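PDB 4Y2W: alanine racemase 1 from Caldanaerobacter subterraneus subsp. tengcongensis MB4, which belongs to the alanine racemase family, two-domain proteins that join a TIM-type barrel to a beta-rich C-terminal domain. Local coordinates for residues A[8-21]-A[242-254]. The protein carries 1 engineered substitution. Residues are numbered along the deposited sequence; the frame is centred on the assembly and turned at random.
Sequences PTRVEVYLDAITHN and VELRETLRFTTRV
Arg10 to Val13 pair with Leu248 to Thr251 as antiparallel strands, the axes of strands 10-14 and 248-253 running at 159° and approaching to 4.6 Å. Arg10 with Thr251 and Glu12 with Arg249 are the hydrogen-bonded pairs, each closed by two backbone bonds, and Tyr14 N extends the series to Thr247 O at 2.8 Å. The beta-branched Val11 suits the extended chain; its CG1 lies 3.5 Å from Leu248 CD1, while CG2 touches CD1 of Phe250. On the other face, Glu12 and Arg249 run side by side. In a salt bridge, Arg249 NH2 meets Glu12 OE1 at 3.0 Å on the syn side, tilted out of the carboxylate plane, and the Tyr14 hydroxyl donates to the same oxygen from the opposite face. A second salt bridge, to Glu334, and a hydrogen bond from NH1 to Thr340 O probably steady the Arg249 guanidinium further. At the far end, Thr252 OG1 donates to Thr9 OG1 (2.7 Å), and Thr9 in turn reaches Pro284 O.

Beyond Tyr14, the N-cap, helix 15-28 settles on the loop leading into strand 248-260. Asn21 behaves like a piece of backbone: OD1 accepts Arg245 N at 2.9 Å on a lone pair, and ND2 gives a longer bond to Arg245 O. Bends at chi2 and chi3 (-149° and -62°) fold Arg245 over small Ala17, bringing NH2 into a salt bridge with Asp16 OD2 at 2.7 Å, met from above the carboxylate plane. Arg245 CG makes a CH-pi contact with one face of the His20 ring, whose NE2 donates, in the plane of the ring, to Glu243 O.

Strand 10-14 also pairs in parallel with strand 372-376, placing it between two strands of the C-terminal sheet. The N-terminal strand thus belongs to the beta-rich domain, and the following helix leads toward the TIM-type barrel, a two-domain architecture characteristic of alanine racemases.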
loop_
_atom_site.group_PDB
_atom_site.type_symbol
_atom_site.label_atom_id
_atom_site.label_comp_id
_atom_site.label_asym_id
_atom_site.label_seq_id
_atom_site.Cartn_x
_atom_site.Cartn_y
_atom_site.Cartn_z
ATOM N N PRO A 8 -7.266 16.115 -0.258
ATOM C CA PRO A 8 -8.028 16.101 0.991
ATOM C C PRO A 8 -7.636 14.939 1.909
ATOM O O PRO A 8 -7.294 15.167 3.071
ATOM C CB PRO A 8 -9.478 15.971 0.515
ATOM C CG PRO A 8 -9.480 16.559 -0.850
ATOM C CD PRO A 8 -8.150 16.198 -1.435
ATOM N N THR A 9 -7.677 13.716 1.385
ATOM C CA THR A 9 -7.230 12.538 2.127
ATOM C C THR A 9 -5.712 12.602 2.275
ATOM O O THR A 9 -4.997 12.674 1.278
ATOM C CB THR A 9 -7.645 11.236 1.415
ATOM O OG1 THR A 9 -9.066 11.090 1.489
ATOM C CG2 THR A 9 -6.995 10.019 2.049
ATOM N N ARG A 10 -5.227 12.583 3.517
ATOM C CA ARG A 10 -3.806 12.816 3.786
ATOM C C ARG A 10 -3.322 12.205 5.094
ATOM O O ARG A 10 -4.115 11.870 5.976
ATOM C CB ARG A 10 -3.528 14.320 3.834
ATOM C CG ARG A 10 -4.180 15.040 5.009
ATOM C CD ARG A 10 -4.038 16.547 4.890
ATOM N NE ARG A 10 -4.771 17.083 3.743
ATOM C CZ ARG A 10 -4.728 18.352 3.344
ATOM N NH1 ARG A 10 -3.989 19.246 3.989
ATOM N NH2 ARG A 10 -5.431 18.730 2.286
ATOM N N VAL A 11 -2.000 12.087 5.204
ATOM C CA VAL A 11 -1.337 11.734 6.451
ATOM C C VAL A 11 -0.588 12.960 6.947
ATOM O O VAL A 11 0.192 13.550 6.207
ATOM C CB VAL A 11 -0.364 10.551 6.255
ATOM C CG1 VAL A 11 0.763 10.575 7.277
ATOM C CG2 VAL A 11 -1.118 9.236 6.342
ATOM N N GLU A 12 -0.845 13.345 8.194
ATOM C CA GLU A 12 -0.097 14.415 8.843
ATOM C C GLU A 12 0.959 13.791 9.753
ATOM O O GLU A 12 0.619 13.146 10.754
ATOM C CB GLU A 12 -1.036 15.314 9.654
ATOM C CG GLU A 12 -2.038 16.093 8.813
ATOM C CD GLU A 12 -2.950 16.996 9.632
ATOM O OE1 GLU A 12 -3.003 16.852 10.871
ATOM O OE2 GLU A 12 -3.628 17.853 9.027
ATOM N N VAL A 13 2.231 13.967 9.394
ATOM C CA VAL A 13 3.347 13.438 10.182
ATOM C C VAL A 13 3.897 14.506 11.124
ATOM O O VAL A 13 4.303 15.584 10.684
ATOM C CB VAL A 13 4.480 12.924 9.271
ATOM C CG1 VAL A 13 5.719 12.561 10.079
ATOM C CG2 VAL A 13 3.993 11.730 8.469
ATOM N N TYR A 14 3.915 14.192 12.417
ATOM C CA TYR A 14 4.394 15.119 13.441
ATOM C C TYR A 14 5.818 14.764 13.839
ATOM O O TYR A 14 6.046 13.914 14.696
ATOM C CB TYR A 14 3.446 15.119 14.642
ATOM C CG TYR A 14 2.105 15.700 14.274
ATOM C CD1 TYR A 14 1.161 14.935 13.598
ATOM C CD2 TYR A 14 1.803 17.028 14.542
ATOM C CE1 TYR A 14 -0.061 15.468 13.224
ATOM C CE2 TYR A 14 0.584 17.571 14.174
ATOM C CZ TYR A 14 -0.346 16.784 13.514
ATOM O OH TYR A 14 -1.559 17.312 13.146
ATOM N N LEU A 15 6.768 15.435 13.196
ATOM C CA LEU A 15 8.191 15.143 13.358
ATOM C C LEU A 15 8.690 15.377 14.779
ATOM O O LEU A 15 9.512 14.610 15.276
ATOM C CB LEU A 15 9.015 15.978 12.374
ATOM C CG LEU A 15 8.786 15.636 10.901
ATOM C CD1 LEU A 15 9.270 16.772 10.015
ATOM C CD2 LEU A 15 9.460 14.320 10.529
ATOM N N ASP A 16 8.195 16.432 15.426
ATOM C CA ASP A 16 8.568 16.732 16.818
ATOM C C ASP A 16 8.073 15.669 17.817
ATOM O O ASP A 16 8.620 15.543 18.912
ATOM C CB ASP A 16 8.093 18.132 17.233
ATOM C CG ASP A 16 6.594 18.322 17.075
ATOM O OD1 ASP A 16 6.128 18.513 15.930
ATOM O OD2 ASP A 16 5.884 18.303 18.100
ATOM N N ALA A 17 7.044 14.914 17.438
ATOM C CA ALA A 17 6.559 13.791 18.239
ATOM C C ALA A 17 7.438 12.550 18.075
ATOM O O ALA A 17 7.586 11.759 19.007
ATOM C CB ALA A 17 5.117 13.468 17.876
ATOM N N ILE A 18 8.004 12.374 16.886
ATOM C CA ILE A 18 8.925 11.266 16.621
ATOM C C ILE A 18 10.252 11.495 17.351
ATOM O O ILE A 18 10.797 10.577 17.964
ATOM C CB ILE A 18 9.175 11.088 15.107
ATOM C CG1 ILE A 18 7.876 10.701 14.396
ATOM C CG2 ILE A 18 10.243 10.029 14.850
ATOM C CD1 ILE A 18 7.910 10.916 12.895
ATOM N N THR A 19 10.764 12.723 17.286
ATOM C CA THR A 19 11.993 13.082 17.997
ATOM C C THR A 19 11.795 12.958 19.507
ATOM O O THR A 19 12.709 12.548 20.221
ATOM C CB THR A 19 12.473 14.515 17.665
ATOM O OG1 THR A 19 11.431 15.455 17.944
ATOM C CG2 THR A 19 12.881 14.627 16.205
ATOM N N HIS A 20 10.603 13.311 19.986
ATOM C CA HIS A 20 10.265 13.143 21.397
ATOM C C HIS A 20 10.296 11.675 21.812
ATOM O O HIS A 20 10.917 11.330 22.814
ATOM C CB HIS A 20 8.885 13.718 21.705
ATOM C CG HIS A 20 8.383 13.364 23.069
ATOM N ND1 HIS A 20 8.503 14.209 24.149
ATOM C CD2 HIS A 20 7.780 12.244 23.532
ATOM C CE1 HIS A 20 7.981 13.632 25.217
ATOM N NE2 HIS A 20 7.536 12.438 24.869
ATOM N N ASN A 21 9.609 10.823 21.053
ATOM C CA ASN A 21 9.590 9.382 21.326
ATOM C C ASN A 21 10.989 8.781 21.260
ATOM O O ASN A 21 11.307 7.854 22.003
ATOM C CB ASN A 21 8.676 8.646 20.340
ATOM C CG ASN A 21 7.212 9.002 20.513
ATOM O OD1 ASN A 21 6.812 9.577 21.524
ATOM N ND2 ASN A 21 6.402 8.654 19.520
ATOM N N VAL A 242 7.385 4.364 29.143
ATOM C CA VAL A 242 7.672 5.569 28.359
ATOM C C VAL A 242 6.400 6.365 28.058
ATOM O O VAL A 242 5.307 5.805 28.028
ATOM C CB VAL A 242 8.400 5.228 27.036
ATOM C CG1 VAL A 242 9.700 4.490 27.321
ATOM C CG2 VAL A 242 7.515 4.409 26.100
ATOM N N GLU A 243 6.564 7.668 27.837
ATOM C CA GLU A 243 5.453 8.561 27.498
ATOM C C GLU A 243 5.488 8.910 26.009
ATOM O O GLU A 243 6.231 9.800 25.591
ATOM C CB GLU A 243 5.533 9.846 28.324
ATOM C CG GLU A 243 4.331 10.769 28.152
ATOM C CD GLU A 243 4.712 12.214 27.860
ATOM O OE1 GLU A 243 4.000 12.861 27.063
ATOM O OE2 GLU A 243 5.720 12.702 28.419
ATOM N N LEU A 244 4.673 8.219 25.218
ATOM C CA LEU A 244 4.662 8.417 23.770
ATOM C C LEU A 244 3.679 9.504 23.346
ATOM O O LEU A 244 2.626 9.678 23.966
ATOM C CB LEU A 244 4.332 7.105 23.050
ATOM C CG LEU A 244 5.320 5.956 23.280
ATOM C CD1 LEU A 244 4.805 4.660 22.667
ATOM C CD2 LEU A 244 6.700 6.292 22.736
ATOM N N ARG A 245 4.044 10.235 22.291
ATOM C CA ARG A 245 3.163 11.224 21.672
ATOM C C ARG A 245 2.709 10.737 20.299
ATOM O O ARG A 245 3.366 9.910 19.666
ATOM C CB ARG A 245 3.861 12.584 21.554
ATOM C CG ARG A 245 4.342 13.135 22.888
ATOM C CD ARG A 245 4.345 14.656 22.956
ATOM N NE ARG A 245 5.246 15.290 21.989
ATOM C CZ ARG A 245 4.886 15.803 20.808
ATOM N NH1 ARG A 245 3.622 15.773 20.388
ATOM N NH2 ARG A 245 5.811 16.360 20.031
ATOM N N GLU A 246 1.575 11.260 19.851
ATOM C CA GLU A 246 0.981 10.857 18.584
ATOM C C GLU A 246 1.809 11.407 17.431
ATOM O O GLU A 246 2.038 12.618 17.356
ATOM C CB GLU A 246 -0.455 11.373 18.499
ATOM C CG GLU A 246 -1.308 10.698 17.440
ATOM C CD GLU A 246 -2.735 11.202 17.464
ATOM O OE1 GLU A 246 -3.605 10.467 17.965
ATOM O OE2 GLU A 246 -2.981 12.342 17.011
ATOM N N THR A 247 2.257 10.516 16.547
ATOM C CA THR A 247 3.167 10.880 15.459
ATOM C C THR A 247 2.486 11.005 14.098
ATOM O O THR A 247 2.968 11.741 13.234
ATOM C CB THR A 247 4.311 9.859 15.326
ATOM O OG1 THR A 247 3.768 8.540 15.213
ATOM C CG2 THR A 247 5.226 9.921 16.532
ATOM N N LEU A 248 1.380 10.287 13.905
ATOM C CA LEU A 248 0.663 10.295 12.632
ATOM C C LEU A 248 -0.829 10.522 12.813
ATOM O O LEU A 248 -1.455 9.896 13.668
ATOM C CB LEU A 248 0.876 8.970 11.908
ATOM C CG LEU A 248 0.164 8.806 10.561
ATOM C CD1 LEU A 248 1.023 7.977 9.617
ATOM C CD2 LEU A 248 -1.228 8.199 10.706
ATOM N N ARG A 249 -1.396 11.401 11.988
ATOM C CA ARG A 249 -2.849 11.543 11.887
ATOM C C ARG A 249 -3.307 11.283 10.449
ATOM O O ARG A 249 -2.987 12.047 9.538
ATOM C CB ARG A 249 -3.302 12.928 12.342
ATOM C CG ARG A 249 -3.056 13.219 13.814
ATOM C CD ARG A 249 -4.124 14.150 14.368
ATOM N NE ARG A 249 -4.305 15.329 13.522
ATOM C CZ ARG A 249 -5.433 16.031 13.403
ATOM N NH1 ARG A 249 -6.535 15.699 14.072
ATOM N NH2 ARG A 249 -5.460 17.081 12.593
ATOM N N PHE A 250 -4.050 10.196 10.258
ATOM C CA PHE A 250 -4.586 9.826 8.952
ATOM C C PHE A 250 -5.953 10.483 8.823
ATOM O O PHE A 250 -6.889 10.099 9.516
ATOM C CB PHE A 250 -4.686 8.297 8.854
ATOM C CG PHE A 250 -4.993 7.765 7.477
ATOM C CD1 PHE A 250 -4.955 8.573 6.341
ATOM C CD2 PHE A 250 -5.285 6.415 7.318
ATOM C CE1 PHE A 250 -5.232 8.051 5.090
ATOM C CE2 PHE A 250 -5.559 5.890 6.070
ATOM C CZ PHE A 250 -5.533 6.708 4.953
ATOM N N THR A 251 -6.055 11.486 7.952
ATOM C CA THR A 251 -7.249 12.328 7.877
ATOM C C THR A 251 -7.799 12.476 6.456
ATOM O O THR A 251 -7.095 12.230 5.473
ATOM C CB THR A 251 -6.958 13.733 8.437
ATOM O OG1 THR A 251 -6.198 14.491 7.488
ATOM C CG2 THR A 251 -6.185 13.641 9.754
ATOM N N THR A 252 -9.066 12.876 6.372
ATOM C CA THR A 252 -9.715 13.206 5.101
ATOM C C THR A 252 -10.778 14.287 5.311
ATOM O O THR A 252 -10.901 14.832 6.408
ATOM C CB THR A 252 -10.343 11.967 4.440
ATOM O OG1 THR A 252 -10.806 12.311 3.131
ATOM C CG2 THR A 252 -11.505 11.426 5.260
ATOM N N ARG A 253 -11.537 14.601 4.262
ATOM C CA ARG A 253 -12.496 15.705 4.318
ATOM C C ARG A 253 -13.889 15.308 3.852
ATOM O O ARG A 253 -14.056 14.370 3.070
ATOM C CB ARG A 253 -12.006 16.875 3.464
ATOM C CG ARG A 253 -10.657 17.439 3.878
ATOM C CD ARG A 253 -10.760 18.293 5.128
ATOM N NE ARG A 253 -9.458 18.447 5.777
ATOM C CZ ARG A 253 -9.140 19.404 6.649
ATOM N NH1 ARG A 253 -10.021 20.340 7.005
ATOM N NH2 ARG A 253 -7.918 19.430 7.162
ATOM N N VAL A 254 -14.888 16.045 4.330
ATOM C CA VAL A 254 -16.254 15.850 3.872
ATOM C C VAL A 254 -16.352 16.441 2.470
ATOM O O VAL A 254 -16.019 17.608 2.243
ATOM C CB VAL A 254 -17.293 16.489 4.818
ATOM C CG1 VAL A 254 -18.703 16.267 4.285
ATOM C CG2 VAL A 254 -17.168 15.906 6.222
#